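Local coordinates for cellulose biosynthesis protein BcsG (Salmonella typhimurium LT2, PDB 5OLT), which is required for cellulose biosynthesis, the present chain being the zinc-binding extramembrane domain of this membrane protein, a member of the alkaline phosphatase family, at residues 90-96 / 311-317; 323-327 / 343-349. One frame throughout, in Å; residues are numbered along the deposited sequence. Where two conformers were deposited one is given.

Interaction 1. Residues 90-96 / 311-317; sequences ILFKHFN and DINQPSS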
ATOM      1  N   ILE A  90      -0.092  13.584   2.058  1.00 10.84           N
ATOM      2  CA  ILE A  90      -0.281  13.128   0.684  1.00 10.71           C
ATOM      3  C   ILE A  90      -1.374  12.073   0.723  1.00 10.08           C
ATOM      4  O   ILE A  90      -1.304  11.156   1.564  1.00 11.19           O
ATOM      5  CB  ILE A  90       1.026  12.520   0.140  1.00 10.67           C
ATOM      6  CG1 ILE A  90       2.168  13.535   0.141  1.00 11.40           C
ATOM      7  CG2 ILE A  90       0.779  11.920  -1.254  1.00 13.20           C
ATOM      8  CD1 ILE A  90       3.539  12.890  -0.073  1.00 12.63           C
ATOM      9  N   LEU A  91      -2.346  12.156  -0.163  1.00  9.55           N
ATOM     10  CA  LEU A  91      -3.442  11.178  -0.170  1.00  9.60           C
ATOM     11  C   LEU A  91      -3.700  10.746  -1.600  1.00 10.64           C
ATOM     12  O   LEU A  91      -3.988  11.591  -2.472  1.00 10.63           O
ATOM     13  CB  LEU A  91      -4.687  11.822   0.477  1.00 11.98           C
ATOM     14  CG  LEU A  91      -5.931  10.959   0.640  1.00 12.60           C
ATOM     15  CD1 LEU A  91      -5.639   9.738   1.508  1.00 14.65           C
ATOM     16  CD2 LEU A  91      -7.045  11.803   1.257  1.00 14.71           C
ATOM     17  N   PHE A  92      -3.604   9.438  -1.841  1.00 10.75           N
ATOM     18  CA  PHE A  92      -3.889   8.916  -3.183  1.00 10.39           C
ATOM     19  C   PHE A  92      -5.370   8.627  -3.365  1.00 10.65           C
ATOM     20  O   PHE A  92      -5.999   7.979  -2.508  1.00 12.35           O
ATOM     21  CB  PHE A  92      -3.119   7.599  -3.378  1.00 10.39           C
ATOM     22  CG  PHE A  92      -1.626   7.768  -3.496  1.00 10.81           C
ATOM     23  CD1 PHE A  92      -0.813   7.832  -2.354  1.00 11.06           C
ATOM     24  CD2 PHE A  92      -1.017   7.791  -4.742  1.00 10.95           C
ATOM     25  CE1 PHE A  92       0.568   7.966  -2.454  1.00 12.74           C
ATOM     26  CE2 PHE A  92       0.374   7.915  -4.860  1.00 11.39           C
ATOM     27  CZ  PHE A  92       1.187   7.995  -3.714  1.00 12.36           C
ATOM     28  N   LYS A  93      -5.915   9.059  -4.501  1.00 11.12           N
ATOM     29  CA  LYS A  93      -7.318   8.875  -4.848  1.00 10.56           C
ATOM     30  C   LYS A  93      -7.575   7.750  -5.846  1.00 11.03           C
ATOM     31  O   LYS A  93      -8.671   7.278  -5.958  1.00 11.76           O
ATOM     32  CB  LYS A  93      -7.920  10.200  -5.346  1.00 12.41           C
ATOM     33  CG  LYS A  93      -7.915  11.337  -4.321  1.00 16.14           C
ATOM     34  CD  LYS A  93      -8.659  10.930  -3.056  1.00 18.49           C
ATOM     35  CE  LYS A  93      -8.728  12.057  -2.028  1.00 24.98           C
ATOM     36  NZ  LYS A  93      -9.597  13.161  -2.508  1.00 30.83           N
ATOM     37  N   HIS A  94      -6.526   7.320  -6.545  1.00 10.66           N
ATOM     38  CA  HIS A  94      -6.635   6.237  -7.520  1.00  9.96           C
ATOM     39  C   HIS A  94      -5.443   5.311  -7.355  1.00  9.64           C
ATOM     40  O   HIS A  94      -4.724   5.022  -8.330  1.00 11.58           O
ATOM     41  CB  HIS A  94      -6.791   6.794  -8.957  1.00 11.81           C
ATOM     42  CG  HIS A  94      -8.090   7.495  -9.143  1.00 14.23           C
ATOM     43  ND1 HIS A  94      -9.282   6.805  -9.237  1.00 16.52           N
ATOM     44  CD2 HIS A  94      -8.404   8.807  -9.172  1.00 15.98           C
ATOM     45  CE1 HIS A  94     -10.275   7.667  -9.352  1.00 20.24           C
ATOM     46  NE2 HIS A  94      -9.772   8.887  -9.286  1.00 18.98           N
ATOM     47  N   PHE A  95      -5.263   4.807  -6.130  1.00  9.80           N
ATOM     48  CA  PHE A  95      -4.219   3.830  -5.818  1.00  8.60           C
ATOM     49  C   PHE A  95      -4.816   2.440  -5.956  1.00  8.93           C
ATOM     50  O   PHE A  95      -5.815   2.132  -5.315  1.00 11.35           O
ATOM     51  CB  PHE A  95      -3.737   4.039  -4.370  1.00  9.03           C
ATOM     52  CG  PHE A  95      -2.519   3.248  -4.037  1.00  8.61           C
ATOM     53  CD1 PHE A  95      -2.607   1.861  -3.714  1.00  9.34           C
ATOM     54  CD2 PHE A  95      -1.267   3.851  -4.077  1.00  9.10           C
ATOM     55  CE1 PHE A  95      -1.462   1.141  -3.407  1.00  9.98           C
ATOM     56  CE2 PHE A  95      -0.142   3.135  -3.727  1.00  9.63           C
ATOM     57  CZ  PHE A  95      -0.224   1.785  -3.414  1.00  9.93           C
ATOM     58  N   ASN A  96      -4.190   1.618  -6.804  1.00  8.38           N
ATOM     59  CA  ASN A  96      -4.698   0.267  -7.045  1.00  8.45           C
ATOM     60  C   ASN A  96      -3.890  -0.751  -6.276  1.00  8.92           C
ATOM     61  O   ASN A  96      -2.675  -0.806  -6.375  1.00  9.33           O
ATOM     62  CB  ASN A  96      -4.609  -0.035  -8.539  1.00  9.50           C
ATOM     63  CG  ASN A  96      -5.307  -1.323  -8.890  1.00 10.40           C
ATOM     64  OD1 ASN A  96      -6.528  -1.424  -8.691  1.00 12.71           O
ATOM     65  ND2 ASN A  96      -4.558  -2.313  -9.393  1.00 10.66           N
ATOM     66  N   ASP A 311      -3.615  15.830  -2.888  1.00 10.75           N
ATOM     67  CA  ASP A 311      -4.212  14.678  -3.553  1.00 11.94           C
ATOM     68  C   ASP A 311      -3.363  14.245  -4.725  1.00 12.15           C
ATOM     69  O   ASP A 311      -2.913  15.061  -5.530  1.00 15.03           O
ATOM     70  CB  ASP A 311      -5.597  14.998  -4.077  1.00 13.91           C
ATOM     71  CG  ASP A 311      -6.615  15.163  -2.993  1.00 18.70           C
ATOM     72  OD1 ASP A 311      -6.417  14.680  -1.847  1.00 19.58           O
ATOM     73  OD2 ASP A 311      -7.638  15.819  -3.301  1.00 28.44           O
ATOM     74  N   ILE A 312      -3.154  12.937  -4.829  1.00 11.35           N
ATOM     75  CA  ILE A 312      -2.489  12.365  -6.002  1.00 11.21           C
ATOM     76  C   ILE A 312      -3.630  11.702  -6.764  1.00 11.40           C
ATOM     77  O   ILE A 312      -4.211  10.688  -6.313  1.00 12.34           O
ATOM     78  CB  ILE A 312      -1.415  11.303  -5.636  1.00 12.07           C
ATOM     79  CG1 ILE A 312      -0.363  11.847  -4.676  1.00 14.32           C
ATOM     80  CG2 ILE A 312      -0.758  10.737  -6.902  1.00 14.11           C
ATOM     81  CD1 ILE A 312       0.391  13.072  -5.146  1.00 16.69           C
ATOM     82  N   ASN A 313      -3.975  12.260  -7.912  1.00 12.49           N
ATOM     83  CA  ASN A 313      -5.129  11.777  -8.673  1.00 13.33           C
ATOM     84  C   ASN A 313      -4.810  10.780  -9.776  1.00 12.42           C
ATOM     85  O   ASN A 313      -5.701  10.041 -10.199  1.00 14.68           O
ATOM     86  CB  ASN A 313      -5.893  12.960  -9.270  1.00 16.51           C
ATOM     87  CG  ASN A 313      -6.420  13.907  -8.193  1.00 20.22           C
ATOM     88  OD1 ASN A 313      -6.155  15.114  -8.215  1.00 31.05           O
ATOM     89  ND2 ASN A 313      -7.167  13.374  -7.293  1.00 20.54           N
ATOM     90  N   GLN A 314      -3.551  10.727 -10.188  0.70 11.92           N
ATOM     91  CA  GLN A 314      -3.149   9.842 -11.293  0.70 12.02           C
ATOM     92  C   GLN A 314      -3.172   8.378 -10.856  0.70 11.69           C
ATOM     93  O   GLN A 314      -2.955   8.075  -9.667  0.70 11.08           O
ATOM     94  CB  GLN A 314      -1.752  10.228 -11.779  0.70 14.93           C
ATOM     95  CG  GLN A 314      -1.668  11.672 -12.267  0.70 19.12           C
ATOM     96  CD  GLN A 314      -1.263  12.698 -11.195  0.70 21.15           C
ATOM     97  OE1 GLN A 314      -1.189  12.420  -9.972  0.70 18.33           O
ATOM     98  NE2 GLN A 314      -0.975  13.912 -11.664  0.70 30.89           N
ATOM     99  N   PRO A 315      -3.435   7.458 -11.801  1.00 11.07           N
ATOM    100  CA  PRO A 315      -3.453   6.021 -11.426  1.00 10.65           C
ATOM    101  C   PRO A 315      -2.090   5.623 -10.848  1.00 10.32           C
ATOM    102  O   PRO A 315      -1.051   5.871 -11.478  1.00 10.57           O
ATOM    103  CB  PRO A 315      -3.681   5.314 -12.764  1.00 12.14           C
ATOM    104  CG  PRO A 315      -4.382   6.315 -13.596  1.00 15.25           C
ATOM    105  CD  PRO A 315      -3.817   7.649 -13.221  1.00 12.48           C
ATOM    106  N   SER A 316      -2.083   5.054  -9.642  1.00  9.74           N
ATOM    107  CA  SER A 316      -0.859   4.790  -8.905  1.00  9.63           C
ATOM    108  C   SER A 316      -0.917   3.407  -8.285  1.00  9.18           C
ATOM    109  O   SER A 316      -1.997   2.793  -8.162  1.00  9.55           O
ATOM    110  CB  SER A 316      -0.745   5.800  -7.756  1.00 10.21           C
ATOM    111  OG  SER A 316      -0.704   7.140  -8.255  1.00 10.30           O
ATOM    112  N   SER A 317       0.235   2.937  -7.863  1.00  8.90           N
ATOM    113  CA  SER A 317       0.280   1.718  -7.060  1.00  8.95           C
ATOM    114  C   SER A 317       1.572   1.720  -6.246  1.00  8.69           C
ATOM    115  O   SER A 317       2.152   2.812  -5.989  1.00  9.52           O
ATOM    116  CB  SER A 317       0.152   0.463  -7.976  1.00  9.72           C
ATOM    117  OG  SER A 317      -0.103  -0.687  -7.175  1.00  9.62           O
TER
HETATM  118  O   HOH W   1      -3.771   8.032  -6.983  1.00 11.30           O
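The ring of F92 lies against I312, whose CG1 sits over one ring face, a CH-pi contact 4.1 Å from the ring centroid; I90 CG2 adds an apolar contact at 3.6 Å to the same I312 CG1. This overlap belongs to a short parallel pairing in which L91 is level with D311 and F92 with I312. I312 N donates to L91 O (2.8 Å) and K93 N to I312 O (3.0 Å), while on the L91 side of the sheet K93 NZ forms a long salt bridge with D311 OD2 (3.4 Å). Both chains then leave the strand pairing, and a water fills the gap, accepting from H94 N (2.9 Å) and donating to I312 O and Q314 O (both 2.8 Å). The 311-317 segment spends one residue more on its detour, so pairing resumes with F95 beside S316: S316 N donates to H94 O (2.9 Å) and N96 N to S316 O (2.8 Å). S317 OG closes this end on N96 O (2.7 Å), with S317 CA over the F95 ring, 3.8 Å from its centroid. Strand 310-312 thereby forms one edge of the seven-stranded mixed sheet at the core of the alkaline phosphatase-like fold. Strand 291-299 flanks 90-96 on its other side, and helix 318-328 packs on F92 and F95 through I321, with Y318 edge-to-face to F95.

Interaction 2. Residues 323-327 / 343-349; sequences ELVVR and KLTSNLP
R327 NH1 donates to L344 O (2.8 Å) and S346 O (2.9 Å), so that one arginine gathers the backbone carbonyls of L344, S346 and N347 as the chain leaves helix 341-345, a helix side chain bridging to the backbone of a following segment in the alkaline phosphatase-like domain. NH2 of R327 shares S346 O at 3.2 Å and reaches N347 O in a weak bond, also 3.2 Å. The R327 side chain starts from chi1 m and runs extended through chi2, chi3 and chi4, all near 180°. Its NE is held by E323 OE2 at 2.8 Å, an i to i+4 salt bridge within helix 318-328; E323 has chi1 t and chi2 p. In the other segment, K343 and L344 are helical, T345 has phi/psi of -105/6°, S346 is extended, N347 takes left-handed angles of 58/32°, and L348 and P349 are extended again. The two segments run in opposite senses, E323 level with L348 (CA-CA 6.8 Å) and R327 with L344 (CA-CA 7.3 Å). L348 (m, t) lays CD2 over one face of the guanidinium, 3.6 Å from R327 NH1, and also meets L324 CD2 at 3.9 Å. L344 (t, p) puts CD1 3.8 Å from R327 CB. At the far end, E323 CB rests 3.7 Å from P349 CD.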
ATOM      1  N   GLU A 323       8.902   5.186  -4.593  1.00  9.76           N
ATOM      2  CA  GLU A 323       9.527   6.442  -5.007  1.00 10.74           C
ATOM      3  C   GLU A 323       9.501   7.503  -3.916  1.00 10.58           C
ATOM      4  O   GLU A 323      10.505   8.186  -3.700  1.00 11.28           O
ATOM      5  CB  GLU A 323       8.816   6.962  -6.251  1.00 11.84           C
ATOM      6  CG  GLU A 323       9.393   8.254  -6.789  1.00 12.99           C
ATOM      7  CD  GLU A 323      10.816   8.176  -7.228  1.00 16.15           C
ATOM      8  OE1 GLU A 323      11.282   7.086  -7.627  1.00 17.77           O
ATOM      9  OE2 GLU A 323      11.477   9.254  -7.204  1.00 16.92           O
ATOM     10  N   LEU A 324       8.387   7.620  -3.190  1.00 10.30           N
ATOM     11  CA  LEU A 324       8.360   8.587  -2.099  1.00  9.86           C
ATOM     12  C   LEU A 324       9.367   8.235  -1.014  1.00 10.27           C
ATOM     13  O   LEU A 324      10.024   9.149  -0.465  1.00 10.99           O
ATOM     14  CB  LEU A 324       6.939   8.685  -1.496  1.00  9.95           C
ATOM     15  CG  LEU A 324       5.941   9.480  -2.367  1.00  9.89           C
ATOM     16  CD1 LEU A 324       4.533   9.233  -1.866  1.00 12.62           C
ATOM     17  CD2 LEU A 324       6.258  10.987  -2.386  1.00 12.64           C
ATOM     18  N   VAL A 325       9.548   6.937  -0.726  1.00  9.62           N
ATOM     19  CA  VAL A 325      10.574   6.505   0.220  1.00  9.90           C
ATOM     20  C   VAL A 325      11.970   6.904  -0.259  1.00 10.60           C
ATOM     21  O   VAL A 325      12.751   7.436   0.544  1.00 11.53           O
ATOM     22  CB  VAL A 325      10.462   4.988   0.569  1.00 10.13           C
ATOM     23  CG1 VAL A 325      11.639   4.536   1.457  1.00 12.49           C
ATOM     24  CG2 VAL A 325       9.112   4.716   1.263  1.00 10.77           C
ATOM     25  N   VAL A 326      12.312   6.653  -1.520  0.70 10.68           N
ATOM     26  CA  VAL A 326      13.661   7.016  -1.904  0.70 11.32           C
ATOM     27  C   VAL A 326      13.853   8.543  -1.840  0.70 10.87           C
ATOM     28  O   VAL A 326      14.932   8.983  -1.427  0.70 10.70           O
ATOM     29  CB  VAL A 326      14.048   6.373  -3.242  0.70 11.68           C
ATOM     30  CG1 VAL A 326      13.502   7.149  -4.416  0.70 11.60           C
ATOM     31  CG2 VAL A 326      15.547   6.204  -3.355  0.70 14.77           C
ATOM     32  N   ARG A 327      12.803   9.325  -2.164  1.00 11.10           N
ATOM     33  CA  ARG A 327      12.889  10.804  -2.081  1.00 11.11           C
ATOM     34  C   ARG A 327      13.156  11.245  -0.651  1.00 10.75           C
ATOM     35  O   ARG A 327      13.818  12.277  -0.430  1.00 14.52           O
ATOM     36  CB  ARG A 327      11.629  11.466  -2.651  1.00 11.30           C
ATOM     37  CG  ARG A 327      11.535  11.210  -4.158  1.00 11.95           C
ATOM     38  CD  ARG A 327      10.335  11.875  -4.764  1.00 12.41           C
ATOM     39  NE  ARG A 327      10.266  11.593  -6.206  1.00 12.89           N
ATOM     40  CZ  ARG A 327       9.388  12.180  -7.022  1.00 12.53           C
ATOM     41  NH1 ARG A 327       8.540  13.097  -6.563  1.00 13.83           N
ATOM     42  NH2 ARG A 327       9.339  11.844  -8.307  1.00 14.56           N
ATOM     43  N   LYS A 343       7.360  19.657  -5.925  1.00 14.78           N
ATOM     44  CA  LYS A 343       8.384  18.795  -6.508  1.00 15.94           C
ATOM     45  C   LYS A 343       8.349  17.416  -5.851  1.00 14.26           C
ATOM     46  O   LYS A 343       8.418  16.403  -6.554  1.00 13.80           O
ATOM     47  CB  LYS A 343       9.763  19.431  -6.333  1.00 17.83           C
ATOM     48  CG  LYS A 343      10.890  18.672  -7.005  1.00 18.82           C
ATOM     49  CD  LYS A 343      12.172  19.439  -6.818  1.00 21.34           C
ATOM     50  CE  LYS A 343      13.313  18.784  -7.553  1.00 23.50           C
ATOM     51  NZ  LYS A 343      14.567  19.540  -7.234  1.00 27.10           N
ATOM     52  N   LEU A 344       8.207  17.379  -4.526  1.00 13.79           N
ATOM     53  CA  LEU A 344       8.186  16.101  -3.800  1.00 12.86           C
ATOM     54  C   LEU A 344       7.041  15.193  -4.259  1.00 12.01           C
ATOM     55  O   LEU A 344       7.210  13.975  -4.247  1.00 13.29           O
ATOM     56  CB  LEU A 344       8.090  16.347  -2.298  1.00 13.23           C
ATOM     57  CG  LEU A 344       8.061  15.106  -1.380  1.00 13.33           C
ATOM     58  CD1 LEU A 344       9.339  14.283  -1.535  1.00 15.59           C
ATOM     59  CD2 LEU A 344       7.923  15.578   0.057  1.00 15.19           C
ATOM     60  N   THR A 345       5.916  15.777  -4.633  1.00 12.48           N
ATOM     61  CA  THR A 345       4.723  14.986  -4.987  1.00 13.01           C
ATOM     62  C   THR A 345       4.464  14.936  -6.498  1.00 14.68           C
ATOM     63  O   THR A 345       3.446  14.378  -6.917  1.00 16.92           O
ATOM     64  CB  THR A 345       3.463  15.518  -4.271  1.00 14.03           C
ATOM     65  OG1 THR A 345       3.232  16.913  -4.601  1.00 14.56           O
ATOM     66  CG2 THR A 345       3.583  15.367  -2.757  1.00 16.21           C
ATOM     67  N   SER A 346       5.376  15.489  -7.308  1.00 14.82           N
ATOM     68  CA  SER A 346       5.202  15.517  -8.769  1.00 13.92           C
ATOM     69  C   SER A 346       6.093  14.449  -9.433  1.00 14.65           C
ATOM     70  O   SER A 346       7.094  13.982  -8.868  1.00 14.43           O
ATOM     71  CB  SER A 346       5.498  16.922  -9.357  1.00 15.77           C
ATOM     72  OG  SER A 346       4.476  17.833  -8.932  1.00 17.14           O
ATOM     73  N   ASN A 347       5.696  14.060 -10.651  1.00 14.95           N
ATOM     74  CA  ASN A 347       6.435  13.067 -11.440  1.00 15.95           C
ATOM     75  C   ASN A 347       6.596  11.732 -10.731  1.00 14.17           C
ATOM     76  O   ASN A 347       7.583  11.043 -10.902  1.00 15.67           O
ATOM     77  CB  ASN A 347       7.792  13.612 -11.874  1.00 17.02           C
ATOM     78  CG  ASN A 347       7.675  15.001 -12.445  1.00 20.96           C
ATOM     79  OD1 ASN A 347       7.991  15.994 -11.770  1.00 23.41           O
ATOM     80  ND2 ASN A 347       7.124  15.088 -13.644  1.00 24.18           N
ATOM     81  N   LEU A 348       5.605  11.379  -9.929  1.00 13.14           N
ATOM     82  CA  LEU A 348       5.621  10.051  -9.313  1.00 12.66           C
ATOM     83  C   LEU A 348       5.247   9.033 -10.377  1.00 13.18           C
ATOM     84  O   LEU A 348       4.502   9.342 -11.324  1.00 14.44           O
ATOM     85  CB  LEU A 348       4.630   9.992  -8.141  1.00 13.05           C
ATOM     86  CG  LEU A 348       4.963  10.818  -6.897  1.00 13.25           C
ATOM     87  CD1 LEU A 348       3.785  10.861  -5.930  1.00 14.44           C
ATOM     88  CD2 LEU A 348       6.213  10.321  -6.203  1.00 14.27           C
ATOM     89  N   PRO A 349       5.764   7.819 -10.223  1.00 11.50           N
ATOM     90  CA  PRO A 349       5.376   6.812 -11.226  1.00 12.71           C
ATOM     91  C   PRO A 349       3.874   6.538 -11.228  1.00 12.35           C
ATOM     92  O   PRO A 349       3.241   6.401 -10.170  1.00 12.16           O
ATOM     93  CB  PRO A 349       6.134   5.562 -10.799  1.00 15.39           C
ATOM     94  CG  PRO A 349       6.535   5.795  -9.411  1.00 15.97           C
ATOM     95  CD  PRO A 349       6.639   7.282  -9.181  1.00 12.89           C
TER

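How the interactions relate
From the N terminus, strand 90-96 comes first and waits more than two hundred residues for 311-317, so interaction 1 closes a long loop that spans much of the domain. The chain passes almost at once into helix 318-328, and interaction 2 closes a far shorter loop when 343-349 returns to it. The two are in series, neither nesting nor crossing, yet they touch: I90 CD1 lies 3.7 Å from T345 CG2 and 4.0 Å from L324 CD2, and F92 CZ is 4.0 Å from L324 CD1. Together they tie the edge of the central sheet to helix 318-328 and helix 341-345.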